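Local structure of immunomodulatory active chitinase (Trichuris suis, 6G9C) at residues 229-234 with 273-279; 217-223 with 249-255; 41-45 with 81-85. The protein probably binds and hydrolyses chitin as a glycosyl hydrolase family 18 enzyme of a parasitic whipworm, and has immunomodulatory properties. All coordinates share one frame; numbering follows the deposited sequence.

Interaction 1: 229-234 with 273-279; sequences QTGINS and PTYGRGW. With EDO (1,2-ethanediol), chain D.
Thr230 and Asn233 pack against Trp279, Tyr275 and Arg277 on strand 268-281, the seventh strand of the TIM barrel of a family 18 glycosidase. Segment 229-234 belongs to the long loop after the sixth strand, and the two segments run in nearly opposite directions.

The apolar part is centred on the Trp279 indole, broad and flat enough to serve as a floor for backbone. Thr230 CA stands 3.7 Å from the centroid of its six-membered ring, a CH-pi contact only 7° off the normal. Thr230 CG2 lies over the same side. Gly231 brings its backbone close to the far rim of the indole, where Gly231 O is 3.2 Å from Trp279 CH2; this buried carbonyl has no polar partner in the model. The indole Trp279 NE1 bonds back to Glu227 O in the same loop. Further along, Pro273 CG packs 3.8 Å from Ser234 CB.

The polar part turns on Asn233, an amide that can accept on one side and donate on the other. Its CG is anti to the backbone N (chi1 -177°), which carries the amide between Arg277 and Tyr275. Asn233 OD1 lies 3.5 Å from Arg277 CD and takes its hydrogen bond from Asp221 N; Arg277 NE makes a salt bridge, and Tyr275 OH a hydrogen bond, to Asp221 OD1. Asn233 ND2 comes 3.4 Å from Tyr275 CE2, amide and ring planes 61° apart, and a water bridges Asn233 ND2 (2.9 Å) and Tyr275 O (2.7 Å).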
# COMPACT_ATOMS: atom_id res chain seq x y z
N GLN A 229 -12.08 -38.92 25.96
CA GLN A 229 -10.96 -38.87 26.89
C GLN A 229 -9.98 -37.79 26.46
O GLN A 229 -9.92 -37.41 25.29
CB GLN A 229 -10.23 -40.21 26.97
CG GLN A 229 -9.48 -40.55 25.71
CD GLN A 229 -9.16 -42.02 25.60
OE1 GLN A 229 -10.04 -42.83 25.31
NE2 GLN A 229 -7.91 -42.38 25.84
N THR A 230 -9.19 -37.33 27.42
CA THR A 230 -8.26 -36.23 27.13
C THR A 230 -7.12 -36.69 26.24
O THR A 230 -6.72 -37.86 26.25
CB THR A 230 -7.67 -35.65 28.42
OG1 THR A 230 -6.85 -36.65 29.06
CG2 THR A 230 -8.77 -35.19 29.37
N GLY A 231 -6.57 -35.74 25.48
CA GLY A 231 -5.50 -36.02 24.55
C GLY A 231 -4.86 -34.71 24.12
O GLY A 231 -5.27 -33.63 24.55
N ILE A 232 -3.86 -34.83 23.25
CA ILE A 232 -2.97 -33.71 22.92
C ILE A 232 -3.40 -33.08 21.60
O ILE A 232 -3.49 -33.77 20.57
CB ILE A 232 -1.51 -34.18 22.82
CG1 ILE A 232 -1.10 -34.95 24.09
CG2 ILE A 232 -0.60 -32.98 22.62
CD1 ILE A 232 -1.18 -34.13 25.35
N ASN A 233 -3.64 -31.77 21.62
CA ASN A 233 -4.07 -31.06 20.42
C ASN A 233 -3.05 -31.20 19.29
O ASN A 233 -3.39 -31.55 18.16
CB ASN A 233 -4.34 -29.59 20.75
CG ASN A 233 -4.86 -28.80 19.55
OD1 ASN A 233 -5.73 -29.26 18.81
ND2 ASN A 233 -4.32 -27.60 19.34
N SER A 234 -1.78 -30.96 19.58
CA SER A 234 -0.74 -30.92 18.55
C SER A 234 0.56 -31.44 19.13
O SER A 234 1.47 -30.67 19.46
CB SER A 234 -0.58 -29.51 17.99
OG SER A 234 0.33 -29.45 16.89
N PRO A 273 -0.40 -24.12 16.67
CA PRO A 273 -1.61 -23.55 17.27
C PRO A 273 -1.27 -22.64 18.43
O PRO A 273 -0.41 -22.96 19.25
CB PRO A 273 -2.36 -24.79 17.77
CG PRO A 273 -1.28 -25.78 18.06
CD PRO A 273 -0.16 -25.52 17.09
N THR A 274 -1.97 -21.50 18.53
CA THR A 274 -1.86 -20.65 19.72
C THR A 274 -3.10 -20.77 20.60
O THR A 274 -3.26 -19.98 21.55
CB THR A 274 -1.61 -19.19 19.35
OG1 THR A 274 -2.62 -18.75 18.43
CG2 THR A 274 -0.23 -19.01 18.74
N TYR A 275 -3.98 -21.72 20.29
CA TYR A 275 -5.13 -22.10 21.10
C TYR A 275 -4.89 -23.49 21.66
O TYR A 275 -3.96 -24.21 21.26
CB TYR A 275 -6.43 -22.09 20.28
CG TYR A 275 -6.39 -23.17 19.22
CD1 TYR A 275 -5.68 -22.97 18.04
CD2 TYR A 275 -6.95 -24.42 19.45
CE1 TYR A 275 -5.58 -23.97 17.07
CE2 TYR A 275 -6.86 -25.43 18.49
CZ TYR A 275 -6.16 -25.19 17.31
OH TYR A 275 -6.05 -26.18 16.38
N GLY A 276 -5.77 -23.86 22.60
CA GLY A 276 -5.80 -25.21 23.12
C GLY A 276 -7.22 -25.77 23.03
O GLY A 276 -8.17 -25.07 22.68
N ARG A 277 -7.33 -27.06 23.36
CA ARG A 277 -8.62 -27.75 23.37
C ARG A 277 -8.83 -28.39 24.72
O ARG A 277 -7.88 -28.79 25.40
CB ARG A 277 -8.70 -28.83 22.29
CG ARG A 277 -8.61 -28.27 20.88
CD ARG A 277 -9.06 -29.24 19.80
NE ARG A 277 -9.17 -28.50 18.55
CZ ARG A 277 -10.23 -27.80 18.18
NH1 ARG A 277 -11.32 -27.79 18.94
NH2 ARG A 277 -10.21 -27.13 17.03
N GLY A 278 -10.10 -28.48 25.12
CA GLY A 278 -10.42 -28.76 26.50
C GLY A 278 -11.57 -29.73 26.67
O GLY A 278 -12.44 -29.87 25.81
N TRP A 279 -11.57 -30.38 27.83
CA TRP A 279 -12.59 -31.32 28.27
C TRP A 279 -13.05 -30.97 29.68
O TRP A 279 -12.35 -30.30 30.44
CB TRP A 279 -12.04 -32.75 28.31
CG TRP A 279 -11.70 -33.38 26.98
CD1 TRP A 279 -12.45 -34.30 26.29
CD2 TRP A 279 -10.49 -33.19 26.23
NE1 TRP A 279 -11.78 -34.67 25.14
CE2 TRP A 279 -10.58 -34.01 25.09
CE3 TRP A 279 -9.35 -32.41 26.42
CZ2 TRP A 279 -9.58 -34.06 24.13
CZ3 TRP A 279 -8.35 -32.46 25.46
CH2 TRP A 279 -8.48 -33.28 24.33
C1 EDO D . -8.01 -24.14 12.77
O1 EDO D . -8.43 -24.97 11.69
C2 EDO D . -7.98 -24.94 14.07
O2 EDO D . -9.23 -25.61 14.27
O HOH W 1 -2.52 -26.54 21.28

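Interaction 2: 217-223 with 249-255. With EDO (1,2-ethanediol), chain D; EDO (1,2-ethanediol), chain E.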
# COMPACT_ATOMS: atom_id res chain seq x y z
N LEU A 217 0.59 -26.99 6.51
CA LEU A 217 0.20 -28.27 7.11
C LEU A 217 -0.57 -28.03 8.41
O LEU A 217 -0.04 -27.43 9.35
CB LEU A 217 1.44 -29.12 7.37
CG LEU A 217 1.16 -30.47 8.03
CD1 LEU A 217 0.36 -31.39 7.10
CD2 LEU A 217 2.46 -31.12 8.46
N MET A 218 -1.80 -28.52 8.46
CA MET A 218 -2.67 -28.32 9.62
C MET A 218 -2.45 -29.44 10.64
O MET A 218 -3.36 -30.21 10.96
CB MET A 218 -4.13 -28.25 9.18
CG MET A 218 -4.45 -27.02 8.34
SD MET A 218 -6.10 -27.08 7.62
CE MET A 218 -7.12 -26.89 9.08
N CYS A 219 -1.23 -29.49 11.17
CA CYS A 219 -0.84 -30.54 12.12
C CYS A 219 -1.25 -30.09 13.53
O CYS A 219 -0.43 -29.78 14.39
CB CYS A 219 0.64 -30.85 12.00
SG CYS A 219 1.68 -29.36 11.88
N TYR A 220 -2.56 -30.03 13.71
CA TYR A 220 -3.20 -29.74 14.99
C TYR A 220 -4.63 -30.24 14.89
O TYR A 220 -5.05 -30.79 13.86
CB TYR A 220 -3.12 -28.25 15.35
CG TYR A 220 -3.34 -27.28 14.21
CD1 TYR A 220 -4.60 -27.12 13.63
CD2 TYR A 220 -2.30 -26.49 13.73
CE1 TYR A 220 -4.82 -26.22 12.57
CE2 TYR A 220 -2.49 -25.59 12.68
CZ TYR A 220 -3.75 -25.46 12.11
OH TYR A 220 -3.93 -24.56 11.08
N ASP A 221 -5.39 -30.06 15.97
CA ASP A 221 -6.70 -30.70 16.12
C ASP A 221 -6.61 -32.22 16.00
O ASP A 221 -7.56 -32.86 15.55
CB ASP A 221 -7.72 -30.18 15.10
CG ASP A 221 -7.93 -28.70 15.16
OD1 ASP A 221 -7.72 -28.09 16.23
OD2 ASP A 221 -8.32 -28.13 14.13
N PHE A 222 -5.49 -32.83 16.40
CA PHE A 222 -5.42 -34.29 16.37
C PHE A 222 -6.36 -34.91 17.39
O PHE A 222 -6.88 -36.01 17.18
CB PHE A 222 -3.98 -34.76 16.64
CG PHE A 222 -3.04 -34.48 15.51
CD1 PHE A 222 -3.15 -35.15 14.29
CD2 PHE A 222 -2.03 -33.54 15.66
CE1 PHE A 222 -2.27 -34.90 13.25
CE2 PHE A 222 -1.15 -33.27 14.62
CZ PHE A 222 -1.27 -33.95 13.42
N HIS A 223 -6.58 -34.20 18.51
CA HIS A 223 -7.45 -34.65 19.59
C HIS A 223 -8.22 -33.45 20.11
O HIS A 223 -7.75 -32.31 20.02
CB HIS A 223 -6.63 -35.32 20.69
CG HIS A 223 -5.86 -36.51 20.20
ND1 HIS A 223 -6.47 -37.71 19.90
CD2 HIS A 223 -4.55 -36.65 19.88
CE1 HIS A 223 -5.56 -38.56 19.45
NE2 HIS A 223 -4.39 -37.94 19.43
N TRP A 249 -0.37 -39.41 14.19
CA TRP A 249 -1.13 -38.20 14.49
C TRP A 249 -0.30 -37.26 15.36
O TRP A 249 -0.58 -37.02 16.53
CB TRP A 249 -2.46 -38.57 15.14
CG TRP A 249 -3.47 -39.14 14.17
CD1 TRP A 249 -3.21 -39.94 13.09
CD2 TRP A 249 -4.88 -38.94 14.18
NE1 TRP A 249 -4.37 -40.25 12.43
CE2 TRP A 249 -5.42 -39.65 13.08
CE3 TRP A 249 -5.75 -38.23 15.01
CZ2 TRP A 249 -6.78 -39.67 12.80
CZ3 TRP A 249 -7.11 -38.25 14.73
CH2 TRP A 249 -7.61 -38.96 13.63
N ASN A 250 0.74 -36.72 14.74
CA ASN A 250 1.63 -35.78 15.40
C ASN A 250 2.39 -35.01 14.33
O ASN A 250 2.34 -35.35 13.15
CB ASN A 250 2.58 -36.50 16.37
CG ASN A 250 3.33 -37.65 15.72
OD1 ASN A 250 4.29 -37.43 14.97
ND2 ASN A 250 2.89 -38.88 16.00
N VAL A 251 3.09 -33.96 14.77
CA VAL A 251 3.76 -33.05 13.83
C VAL A 251 4.84 -33.80 13.06
O VAL A 251 4.94 -33.68 11.83
CB VAL A 251 4.34 -31.84 14.58
CG1 VAL A 251 5.26 -31.05 13.65
CG2 VAL A 251 3.23 -30.96 15.13
N GLU A 252 5.64 -34.59 13.77
CA GLU A 252 6.78 -35.26 13.15
C GLU A 252 6.34 -36.19 12.03
O GLU A 252 6.92 -36.16 10.94
CB GLU A 252 7.56 -36.04 14.21
CG GLU A 252 8.80 -36.74 13.64
CD GLU A 252 9.38 -37.77 14.60
OE1 GLU A 252 8.69 -38.76 14.91
OE2 GLU A 252 10.54 -37.58 15.02
N GLN A 253 5.33 -37.02 12.28
CA GLN A 253 4.96 -38.05 11.32
C GLN A 253 4.06 -37.52 10.20
O GLN A 253 4.20 -37.93 9.04
CB GLN A 253 4.27 -39.22 12.03
CG GLN A 253 5.20 -39.99 12.96
CD GLN A 253 6.33 -40.65 12.21
OE1 GLN A 253 6.12 -41.26 11.16
NE2 GLN A 253 7.55 -40.52 12.73
N SER A 254 3.14 -36.61 10.53
CA SER A 254 2.26 -36.05 9.51
C SER A 254 3.05 -35.24 8.48
O SER A 254 2.79 -35.33 7.28
CB SER A 254 1.17 -35.19 10.16
OG SER A 254 1.70 -34.00 10.76
N SER A 255 4.03 -34.45 8.94
CA SER A 255 4.90 -33.74 8.00
C SER A 255 5.77 -34.71 7.21
O SER A 255 5.92 -34.57 5.99
CB SER A 255 5.76 -32.72 8.76
OG SER A 255 6.68 -33.38 9.62
C1 EDO D . -8.01 -24.14 12.77
O1 EDO D . -8.43 -24.97 11.69
C2 EDO D . -7.98 -24.94 14.07
O2 EDO D . -9.23 -25.61 14.27
C1 EDO E . -7.98 -22.72 8.43
O1 EDO E . -8.83 -23.68 9.12
C2 EDO E . -6.50 -23.12 8.43
O2 EDO E . -6.08 -23.40 9.79
O HOH W 2 -1.87 -38.46 18.56
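Asn250 O, near Phe222 CZ, is gripped by two donors of one residue: Ser254 N at 3.0 Å, a bond of the first turn of helix 251-261, and Ser254 OG at 2.8 Å. They reach the carbonyl from opposite faces of its plane. Serine suits this place because its short hydroxyl can fold back onto its own helix (chi1 68°), and in doing so it leaves only a small group for the other segment to pack on: Ser254 OG lies 3.5 Å from Cys219 CB. Asn250 is the N-cap of this helix, its Asn250 OD1 accepting from Gln253 N at 2.9 Å.

Across the contact the packing is mostly apolar. Phe222 lays its ring on the backbone just ahead of the helix, with Trp249 C over the ring centre and Asn250 N nearer the rim of the same face. Its CD1 meets Trp249 CB at 3.6 Å. The two aromatic rings are inclined at 45°, and the indole turns its edge to a carbonyl, Phe222 O lying in its plane 3.3 Å from Trp249 CE3. Deeper in, Leu217 pushes CD2 to 3.6 Å from Ser255 CA, while Cys219 SG touches Val251 CG2. At the outer end a water joins His223 NE2 to Trp249 O, and His223 ND1 is bonded to Glu227.

Tyr220 turns away from the helix, and Tyr220 OH and Asp221 OD2 each bind a different ethanediol, probably from the crystallisation liquor. Strand 214-218 backed by helix 251-261 is a beta/alpha unit of the TIM barrel, and Met218-Cys219-Tyr220-Asp221 matches the MxYD motif that lines the substrate cleft of family 18 chitinases.

Interaction 3: 41-45 with 81-85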
# COMPACT_ATOMS: atom_id res chain seq x y z
N ASN A 41 -11.30 -12.65 10.80
CA ASN A 41 -12.17 -11.48 10.77
C ASN A 41 -13.35 -11.57 11.76
O ASN A 41 -14.24 -10.70 11.72
CB ASN A 41 -12.66 -11.20 9.33
CG ASN A 41 -13.44 -12.36 8.72
OD1 ASN A 41 -13.71 -13.35 9.38
ND2 ASN A 41 -13.81 -12.22 7.44
N TRP A 42 -13.36 -12.56 12.66
CA TRP A 42 -14.32 -12.56 13.76
C TRP A 42 -13.69 -12.25 15.11
O TRP A 42 -14.41 -12.11 16.11
CB TRP A 42 -15.06 -13.91 13.83
CG TRP A 42 -14.17 -15.10 14.06
CD1 TRP A 42 -13.88 -15.68 15.27
CD2 TRP A 42 -13.50 -15.88 13.06
NE1 TRP A 42 -13.04 -16.77 15.07
CE2 TRP A 42 -12.79 -16.90 13.72
CE3 TRP A 42 -13.42 -15.80 11.66
CZ2 TRP A 42 -12.01 -17.84 13.03
CZ3 TRP A 42 -12.65 -16.74 10.97
CH2 TRP A 42 -11.95 -17.74 11.66
N ALA A 43 -12.36 -12.11 15.18
CA ALA A 43 -11.71 -11.75 16.45
C ALA A 43 -12.05 -10.33 16.89
O ALA A 43 -11.89 -10.00 18.08
CB ALA A 43 -10.19 -11.93 16.32
N GLN A 44 -12.54 -9.50 15.96
CA GLN A 44 -13.04 -8.17 16.29
C GLN A 44 -14.24 -8.20 17.21
O GLN A 44 -14.61 -7.15 17.74
CB GLN A 44 -13.44 -7.42 15.02
CG GLN A 44 -14.50 -8.18 14.20
CD GLN A 44 -15.13 -7.36 13.10
OE1 GLN A 44 -15.49 -6.20 13.30
NE2 GLN A 44 -15.29 -7.96 11.93
N TYR A 45 -14.87 -9.36 17.40
CA TYR A 45 -16.06 -9.42 18.24
C TYR A 45 -15.76 -9.87 19.66
O TYR A 45 -16.67 -9.86 20.50
CB TYR A 45 -17.10 -10.35 17.60
CG TYR A 45 -17.53 -9.89 16.22
CD1 TYR A 45 -18.10 -8.64 16.03
CD2 TYR A 45 -17.34 -10.70 15.10
CE1 TYR A 45 -18.48 -8.21 14.76
CE2 TYR A 45 -17.73 -10.28 13.82
CZ TYR A 45 -18.30 -9.03 13.67
OH TYR A 45 -18.69 -8.60 12.43
N PHE A 81 -16.89 -11.73 3.74
CA PHE A 81 -17.73 -12.45 4.68
C PHE A 81 -18.30 -11.52 5.74
O PHE A 81 -19.51 -11.56 6.01
CB PHE A 81 -16.92 -13.58 5.34
CG PHE A 81 -17.78 -14.64 5.94
CD1 PHE A 81 -18.43 -14.42 7.14
CD2 PHE A 81 -17.94 -15.86 5.31
CE1 PHE A 81 -19.23 -15.40 7.70
CE2 PHE A 81 -18.74 -16.84 5.86
CZ PHE A 81 -19.38 -16.61 7.06
N GLU A 82 -17.47 -10.68 6.33
CA GLU A 82 -17.92 -9.78 7.37
C GLU A 82 -18.28 -8.42 6.78
O GLU A 82 -17.66 -7.97 5.81
CB GLU A 82 -16.85 -9.60 8.46
CG GLU A 82 -16.66 -10.83 9.36
CD GLU A 82 -17.91 -11.19 10.15
OE1 GLU A 82 -18.75 -10.30 10.39
OE2 GLU A 82 -18.06 -12.36 10.53
N TRP A 83 -19.28 -7.79 7.38
CA TRP A 83 -19.84 -6.54 6.88
C TRP A 83 -18.80 -5.45 6.68
O TRP A 83 -19.04 -4.51 5.91
CB TRP A 83 -20.92 -6.04 7.84
CG TRP A 83 -20.34 -5.56 9.14
CD1 TRP A 83 -19.96 -6.33 10.21
CD2 TRP A 83 -20.05 -4.21 9.49
NE1 TRP A 83 -19.46 -5.53 11.21
CE2 TRP A 83 -19.50 -4.22 10.80
CE3 TRP A 83 -20.19 -2.98 8.84
CZ2 TRP A 83 -19.11 -3.06 11.45
CZ3 TRP A 83 -19.80 -1.82 9.49
CH2 TRP A 83 -19.27 -1.87 10.79
N ASN A 84 -17.66 -5.53 7.37
CA ASN A 84 -16.66 -4.47 7.32
C ASN A 84 -15.31 -4.96 6.79
O ASN A 84 -14.29 -4.33 7.04
CB ASN A 84 -16.49 -3.81 8.69
CG ASN A 84 -16.10 -4.80 9.79
OD1 ASN A 84 -16.23 -6.01 9.63
ND2 ASN A 84 -15.62 -4.28 10.92
N ASP A 85 -15.29 -6.09 6.06
CA ASP A 85 -14.04 -6.58 5.49
C ASP A 85 -13.46 -5.58 4.49
O ASP A 85 -12.37 -5.03 4.69
CB ASP A 85 -14.25 -7.93 4.81
CG ASP A 85 -14.27 -9.10 5.79
OD1 ASP A 85 -13.57 -9.05 6.82
OD2 ASP A 85 -15.00 -10.09 5.50
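Gln44 and Asn84 come from opposite directions and pair through their amides, which are nearly coplanar (22° apart), so that each group both gives and takes a hydrogen bond. Asn84 ND2 donates to Gln44 OE1 at 3.1 Å, and Gln44 NE2 donates to Asn84 OD1 at 3.2 Å, in the carbonyl plane and on a lone pair. The second hydrogen of Gln44 NE2 goes almost straight to Asn41 O at 2.9 Å, which fixes the flip of the amide.

Asn41 approaches Asp85 crosswise, yet its amide is turned only 13° from the carboxylate plane. Two weak bonds link Asn41 ND2 to Asp85 OD1 and OD2. The carboxylate has firmer partners: Glu82 N reaches Asp85 OD2 at 2.7 Å, and Tyr67 OH binds Asp85 OD1. So many donors would probably favour the charged form.

Tyr45 and Glu82 also come from opposite directions, with ring and carboxylate steeply inclined. Glu82 CG lies 3.4 Å from Asn41 O, and the bend at chi2 (-62°) turns the carboxylate toward the phenol, where Tyr45 OH donates to Glu82 OE1 at 2.7 Å from above the carboxylate plane.

Glu82 to Asp85 form a type I turn leading into helix 85-94. The contact therefore ties together the loops that follow the first two barrel strands, at the rim formed by the C-terminal ends of the strands of a TIM barrel.

Interactions 1 and 2 are buried neighbours, their centres 12 Å apart, built on adjoining barrel strands 214-218 and 268-281. Their segments alternate along the chain and touch directly: Tyr275 OH meets Asp221 OD1, and Ser234 OG meets Cys219 O. Both also border the same ethanediol. Each relies on aromatic rings laid against backbone, with water as the polar bridge between segments. Interaction 3 lies about 26 and 28 Å from the other two centres, across the chain's centre from interaction 2. It is partly exposed, is held by direct hydrogen bonds between amides, carboxylates and a phenol, and joins loops where interaction 2 seats a helix on its strand.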